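Local coordinates for protein cell death-related nuclease 4 (Caenorhabditis elegans, PDB 5DK5) that degrades RNA and DNA as a DEDDh-family 3'-5' exonuclease and takes part in apoptotic DNA degradation, at residues Cys220-Arg226 and Cys280-Gln286; Gln140-Arg146 and Met277-Gly281. All coordinates share one frame; numbering follows the deposited sequence.

Contact 1: Cys220-Arg226 and Cys280-Gln286. With ZN (zinc ion), chain I; IPA (isopropyl alcohol), chain N.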
loop_
_atom_site.group_PDB
_atom_site.type_symbol
_atom_site.label_atom_id
_atom_site.label_comp_id
_atom_site.label_asym_id
_atom_site.label_seq_id
_atom_site.Cartn_x
_atom_site.Cartn_y
_atom_site.Cartn_z
ATOM N N CYS B 220 -9.269 0.183 -30.256
ATOM C CA CYS B 220 -7.871 -0.221 -30.131
ATOM C C CYS B 220 -6.875 0.841 -30.589
ATOM O O CYS B 220 -5.683 0.737 -30.302
ATOM C CB CYS B 220 -7.628 -1.501 -30.931
ATOM S SG CYS B 220 -7.981 -1.343 -32.702
ATOM N N CYS B 221 -7.355 1.853 -31.305
ATOM C CA CYS B 221 -6.460 2.831 -31.916
ATOM C C CYS B 221 -7.091 4.213 -32.042
ATOM O O CYS B 221 -8.310 4.351 -32.141
ATOM C CB CYS B 221 -6.018 2.339 -33.297
ATOM S SG CYS B 221 -4.878 3.443 -34.160
ATOM N N ALA B 222 -6.238 5.234 -32.034
ATOM C CA ALA B 222 -6.669 6.616 -32.213
ATOM C C ALA B 222 -5.533 7.440 -32.813
ATOM O O ALA B 222 -4.365 7.218 -32.502
ATOM C CB ALA B 222 -7.117 7.210 -30.892
ATOM N N SER B 223 -5.881 8.392 -33.672
ATOM C CA SER B 223 -4.880 9.195 -34.366
ATOM C C SER B 223 -4.159 10.163 -33.427
ATOM O O SER B 223 -3.013 10.533 -33.673
ATOM C CB SER B 223 -5.527 9.977 -35.510
ATOM O OG SER B 223 -4.553 10.719 -36.225
ATOM N N TRP B 224 -4.829 10.571 -32.354
ATOM C CA TRP B 224 -4.257 11.556 -31.440
ATOM C C TRP B 224 -3.202 10.954 -30.505
ATOM O O TRP B 224 -2.566 11.680 -29.740
ATOM C CB TRP B 224 -5.362 12.231 -30.618
ATOM C CG TRP B 224 -6.231 11.291 -29.841
ATOM C CD1 TRP B 224 -7.429 10.770 -30.235
ATOM C CD2 TRP B 224 -5.979 10.768 -28.532
ATOM N NE1 TRP B 224 -7.936 9.953 -29.255
ATOM C CE2 TRP B 224 -7.065 9.934 -28.199
ATOM C CE3 TRP B 224 -4.940 10.922 -27.610
ATOM C CZ2 TRP B 224 -7.141 9.256 -26.984
ATOM C CZ3 TRP B 224 -5.017 10.248 -26.405
ATOM C CH2 TRP B 224 -6.109 9.425 -26.104
ATOM N N ARG B 225 -3.018 9.636 -30.570
ATOM C CA ARG B 225 -1.954 8.969 -29.816
ATOM C C ARG B 225 -0.718 8.734 -30.682
ATOM O O ARG B 225 0.286 8.202 -30.209
ATOM C CB ARG B 225 -2.440 7.633 -29.247
ATOM C CG ARG B 225 -3.424 7.768 -28.099
ATOM C CD ARG B 225 -3.441 6.522 -27.222
ATOM N NE ARG B 225 -3.726 5.303 -27.974
ATOM C CZ ARG B 225 -3.895 4.104 -27.421
ATOM N NH1 ARG B 225 -3.815 3.956 -26.106
ATOM N NH2 ARG B 225 -4.151 3.051 -28.182
ATOM N N ARG B 226 -0.793 9.130 -31.949
ATOM C CA ARG B 226 0.294 8.878 -32.889
ATOM C C ARG B 226 1.528 9.708 -32.553
ATOM O O ARG B 226 2.654 9.249 -32.748
ATOM C CB ARG B 226 -0.159 9.163 -34.323
ATOM C CG ARG B 226 -1.234 8.207 -34.812
ATOM C CD ARG B 226 -1.611 8.448 -36.265
ATOM N NE ARG B 226 -0.582 7.965 -37.189
ATOM C CZ ARG B 226 0.227 8.729 -37.921
ATOM N NH1 ARG B 226 0.158 10.055 -37.875
ATOM N NH2 ARG B 226 1.117 8.155 -38.718
ATOM N N CYS B 280 -9.496 -8.427 -31.226
ATOM C CA CYS B 280 -9.059 -7.070 -30.929
ATOM C C CYS B 280 -8.908 -6.858 -29.424
ATOM O O CYS B 280 -9.751 -7.295 -28.640
ATOM C CB CYS B 280 -10.052 -6.059 -31.505
ATOM S SG CYS B 280 -9.787 -4.365 -30.943
ATOM N N GLY B 281 -7.827 -6.187 -29.032
ATOM C CA GLY B 281 -7.557 -5.896 -27.634
ATOM C C GLY B 281 -6.538 -6.835 -27.016
ATOM O O GLY B 281 -6.183 -6.693 -25.846
ATOM N N THR B 282 -6.066 -7.798 -27.800
ATOM C CA THR B 282 -5.068 -8.751 -27.328
ATOM C C THR B 282 -3.725 -8.066 -27.096
ATOM O O THR B 282 -3.072 -8.285 -26.075
ATOM C CB THR B 282 -4.880 -9.905 -28.332
ATOM O OG1 THR B 282 -6.113 -10.620 -28.476
ATOM C CG2 THR B 282 -3.792 -10.869 -27.862
ATOM N N SER B 283 -3.324 -7.239 -28.057
ATOM C CA SER B 283 -2.046 -6.539 -28.002
ATOM C C SER B 283 -2.227 -5.031 -28.146
ATOM O O SER B 283 -3.132 -4.567 -28.839
ATOM C CB SER B 283 -1.113 -7.059 -29.099
ATOM O OG SER B 283 0.058 -6.265 -29.187
ATOM N N HIS B 284 -1.357 -4.275 -27.483
ATOM C CA HIS B 284 -1.364 -2.820 -27.583
ATOM C C HIS B 284 -0.911 -2.396 -28.979
ATOM O O HIS B 284 0.158 -2.795 -29.440
ATOM C CB HIS B 284 -0.456 -2.213 -26.508
ATOM C CG HIS B 284 -0.750 -0.774 -26.206
ATOM N ND1 HIS B 284 -1.219 0.104 -27.155
ATOM C CD2 HIS B 284 -0.643 -0.069 -25.056
ATOM C CE1 HIS B 284 -1.384 1.297 -26.606
ATOM N NE2 HIS B 284 -1.044 1.216 -25.333
ATOM N N GLN B 285 -1.728 -1.590 -29.651
ATOM C CA GLN B 285 -1.477 -1.218 -31.044
ATOM C C GLN B 285 -0.667 0.072 -31.178
ATOM O O GLN B 285 -0.143 0.375 -32.248
ATOM C CB GLN B 285 -2.804 -1.071 -31.792
ATOM C CG GLN B 285 -3.615 -2.353 -31.861
ATOM C CD GLN B 285 -2.884 -3.461 -32.591
ATOM O OE1 GLN B 285 -2.404 -3.273 -33.709
ATOM N NE2 GLN B 285 -2.785 -4.623 -31.956
ATOM N N GLN B 286 -0.578 0.829 -30.089
ATOM C CA GLN B 286 0.156 2.090 -30.073
ATOM C C GLN B 286 0.997 2.221 -28.805
ATOM O O GLN B 286 0.854 3.184 -28.054
ATOM C CB GLN B 286 -0.817 3.265 -30.185
ATOM C CG GLN B 286 -1.650 3.245 -31.459
ATOM C CD GLN B 286 -2.658 4.373 -31.517
ATOM O OE1 GLN B 286 -3.654 4.370 -30.792
ATOM N NE2 GLN B 286 -2.404 5.349 -32.381
HETATM ZN ZN ZN I . -9.915 -2.690 -32.580
HETATM C C1 IPA N . 2.443 5.659 -30.679
HETATM C C2 IPA N . 3.773 6.279 -30.307
HETATM C C3 IPA N . 3.569 7.335 -29.246
HETATM O O2 IPA N . 4.348 6.881 -31.442
HETATM O O HOH W 1 -4.455 -0.674 -28.771
#
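The guanidinium of Arg225 presents its NE-NH2 edge to the side-chain amide of Gln286, the two planes standing 69° apart, while the imidazole of His284 approaches it obliquely, its CE1 lying 3.6 Å from Arg225 NH2. In the guanidinium plane sits Gln286 OE1, which takes hydrogen bonds from Arg225 NE and NH2, each at 3.0 Å. A third donor, the backbone N of Ala222, reaches the same oxygen from above the carbonyl plane. Across the amide, Gln286 NE2 gives a nearly straight bond of 2.7 Å to Ala222 O, with that oxygen in the amide plane, so the amide pairs with the backbone of Ala222 through both its oxygen and its nitrogen. With CD anti to CA (chi2 177°), Gln286 stretches far enough to do this, passing beside Cys221 SG. Replacing Gln286 with an alanine would remove the amide, which is likely to leave Ala222 N and O without these mates and Arg225 NE without this acceptor, NH2 keeping Pro251 O. At the other end, Cys220 SG and Cys280 SG each bind the zinc ion at 2.4 Å, in a four-cysteine site completed by Cys270 and Cys273. Arg225 bonds to the carbonyls of Glu247, Leu250 and Pro251, and His284 NE2 to Arg248 O, so each loop has its own tie to the C-terminal end of helix 239-249 and the residues just after it.

Contact 2: Gln140-Arg146 and Met277-Gly281. With ZN (zinc ion), chain I.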
loop_
_atom_site.group_PDB
_atom_site.type_symbol
_atom_site.label_atom_id
_atom_site.label_comp_id
_atom_site.label_asym_id
_atom_site.label_seq_id
_atom_site.Cartn_x
_atom_site.Cartn_y
_atom_site.Cartn_z
ATOM N N GLN B 140 -9.301 -11.096 -20.684
ATOM C CA GLN B 140 -9.642 -10.362 -21.892
ATOM C C GLN B 140 -10.755 -9.362 -21.608
ATOM O O GLN B 140 -11.746 -9.693 -20.958
ATOM C CB GLN B 140 -10.066 -11.327 -22.998
ATOM C CG GLN B 140 -10.338 -10.658 -24.330
ATOM C CD GLN B 140 -10.663 -11.658 -25.419
ATOM O OE1 GLN B 140 -10.072 -11.630 -26.498
ATOM N NE2 GLN B 140 -11.606 -12.552 -25.141
ATOM N N MET B 141 -10.584 -8.140 -22.096
ATOM C CA MET B 141 -11.592 -7.102 -21.920
ATOM C C MET B 141 -12.902 -7.536 -22.586
ATOM O O MET B 141 -12.941 -7.715 -23.802
ATOM C CB MET B 141 -11.106 -5.780 -22.512
ATOM C CG MET B 141 -11.905 -4.572 -22.060
ATOM S SD MET B 141 -11.587 -4.139 -20.339
ATOM C CE MET B 141 -12.533 -2.627 -20.199
ATOM N N PRO B 142 -13.979 -7.713 -21.795
ATOM C CA PRO B 142 -15.226 -8.224 -22.377
ATOM C C PRO B 142 -15.928 -7.214 -23.279
ATOM O O PRO B 142 -15.723 -6.007 -23.150
ATOM C CB PRO B 142 -16.083 -8.543 -21.148
ATOM C CG PRO B 142 -15.591 -7.621 -20.102
ATOM C CD PRO B 142 -14.117 -7.455 -20.349
ATOM N N ALA B 143 -16.762 -7.719 -24.180
ATOM C CA ALA B 143 -17.440 -6.878 -25.156
ATOM C C ALA B 143 -18.409 -5.899 -24.502
ATOM O O ALA B 143 -18.634 -4.808 -25.023
ATOM C CB ALA B 143 -18.176 -7.744 -26.165
ATOM N N PHE B 144 -18.985 -6.288 -23.367
ATOM C CA PHE B 144 -19.967 -5.439 -22.693
ATOM C C PHE B 144 -19.312 -4.383 -21.796
ATOM O O PHE B 144 -20.007 -3.574 -21.180
ATOM C CB PHE B 144 -20.955 -6.284 -21.875
ATOM C CG PHE B 144 -20.311 -7.328 -21.006
ATOM C CD1 PHE B 144 -19.630 -6.973 -19.853
ATOM C CD2 PHE B 144 -20.413 -8.671 -21.330
ATOM C CE1 PHE B 144 -19.049 -7.937 -19.049
ATOM C CE2 PHE B 144 -19.835 -9.639 -20.530
ATOM C CZ PHE B 144 -19.154 -9.272 -19.388
ATOM N N PHE B 145 -17.981 -4.393 -21.727
ATOM C CA PHE B 145 -17.233 -3.330 -21.056
ATOM C C PHE B 145 -16.599 -2.368 -22.065
ATOM O O PHE B 145 -16.025 -1.348 -21.679
ATOM C CB PHE B 145 -16.135 -3.911 -20.152
ATOM C CG PHE B 145 -16.617 -4.384 -18.797
ATOM C CD1 PHE B 145 -17.941 -4.252 -18.405
ATOM C CD2 PHE B 145 -15.720 -4.948 -17.905
ATOM C CE1 PHE B 145 -18.357 -4.683 -17.155
ATOM C CE2 PHE B 145 -16.130 -5.379 -16.655
ATOM C CZ PHE B 145 -17.448 -5.247 -16.280
ATOM N N ARG B 146 -16.695 -2.694 -23.352
ATOM C CA ARG B 146 -16.114 -1.860 -24.400
ATOM C C ARG B 146 -17.182 -0.991 -25.072
ATOM O O ARG B 146 -16.905 -0.273 -26.035
ATOM C CB ARG B 146 -15.392 -2.729 -25.429
ATOM C CG ARG B 146 -14.114 -3.358 -24.884
ATOM C CD ARG B 146 -13.323 -4.090 -25.954
ATOM N NE ARG B 146 -12.984 -3.223 -27.079
ATOM C CZ ARG B 146 -12.125 -3.545 -28.041
ATOM N NH1 ARG B 146 -11.503 -4.717 -28.018
ATOM N NH2 ARG B 146 -11.881 -2.690 -29.025
ATOM N N MET B 277 -14.150 -8.470 -30.722
ATOM C CA MET B 277 -13.428 -8.068 -29.521
ATOM C C MET B 277 -12.780 -9.264 -28.823
ATOM O O MET B 277 -12.193 -9.123 -27.750
ATOM C CB MET B 277 -14.373 -7.337 -28.567
ATOM C CG MET B 277 -14.840 -5.994 -29.106
ATOM S SD MET B 277 -16.220 -5.288 -28.192
ATOM C CE MET B 277 -16.342 -3.679 -28.970
ATOM N N ASP B 278 -12.898 -10.438 -29.440
ATOM C CA ASP B 278 -12.186 -11.630 -28.987
ATOM C C ASP B 278 -10.802 -11.708 -29.634
ATOM O O ASP B 278 -9.933 -12.450 -29.173
ATOM C CB ASP B 278 -12.991 -12.899 -29.296
ATOM C CG ASP B 278 -13.613 -12.881 -30.682
ATOM O OD1 ASP B 278 -13.092 -12.167 -31.563
ATOM O OD2 ASP B 278 -14.629 -13.579 -30.887
ATOM N N VAL B 279 -10.610 -10.941 -30.705
ATOM C CA VAL B 279 -9.315 -10.835 -31.375
ATOM C C VAL B 279 -8.695 -9.476 -31.071
ATOM O O VAL B 279 -7.522 -9.379 -30.708
ATOM C CB VAL B 279 -9.447 -11.012 -32.904
ATOM C CG1 VAL B 279 -8.087 -10.885 -33.586
ATOM C CG2 VAL B 279 -10.080 -12.356 -33.231
ATOM N N CYS B 280 -9.496 -8.427 -31.226
ATOM C CA CYS B 280 -9.059 -7.070 -30.929
ATOM C C CYS B 280 -8.908 -6.858 -29.424
ATOM O O CYS B 280 -9.751 -7.295 -28.640
ATOM C CB CYS B 280 -10.052 -6.059 -31.505
ATOM S SG CYS B 280 -9.787 -4.365 -30.943
ATOM N N GLY B 281 -7.827 -6.187 -29.032
ATOM C CA GLY B 281 -7.557 -5.896 -27.634
ATOM C C GLY B 281 -6.538 -6.835 -27.016
ATOM O O GLY B 281 -6.183 -6.693 -25.846
HETATM ZN ZN ZN I . -9.915 -2.690 -32.580
HETATM O O HOH W 2 -11.494 -6.919 -25.871
#
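Cys280 SG, already a zinc ligand, is gripped by both terminal nitrogens of Arg146: NH2 gives a hydrogen bond of 3.3 Å to the sulfur, and NH1 adds a weak one. The sulfur lies within 2° of the guanidinium plane as seen from NH2, so the arginine meets the thiolate with its edge. Such N-H...S bonds in the second shell would be expected to offset part of the negative charge that four cysteines bring to one zinc. NH2 has a further partner in Leu218 O, on strand 216-219, and the side chain also touches Cys270, another ligand of the metal. The contact thus joins the exonuclease domain, of the RNase H-like fold, to the Cys4 zinc site: 140-146 is the loop leading from helix 124-136 into strand 147-150 of the central sheet. Over one face of the guanidinium lies Met277 CG, 3.7 Å from Arg146 NH1. The two long side chains run antiparallel alongside one another, and Met277, straight at chi2 (167°), carries its SD on to Ala143, 3.7 Å from the CB there. A water accepts from Arg146 NH1 at 3.1 Å and lies close to the carbonyl oxygens of Met141 and Met277. Gly281 has a positive phi of 101°, and a beta carbon on it would come tight against Arg146 NH1.

Both contacts meet at Cys280 and Gly281 and at one zinc ion, approached from different parts of the fold. Contact 1 supplies two of the metal's cysteines and, farther along, closes two loops on each other through a glutamine amide; contact 2 supplies one, the shared Cys280, and reaches it with a second-shell arginine from the loop leading into strand 147-150. Each is partly buried, with contact 2 nearer the middle, its centre about 14 Å from the chain's centre, against about 19 Å for contact 1. Both use a buried arginine, but Arg225 grips an amide oxygen and Arg146 a metal-bound sulfur. Packing of a methionine over the guanidinium belongs to 140-146 with 277-281 alone.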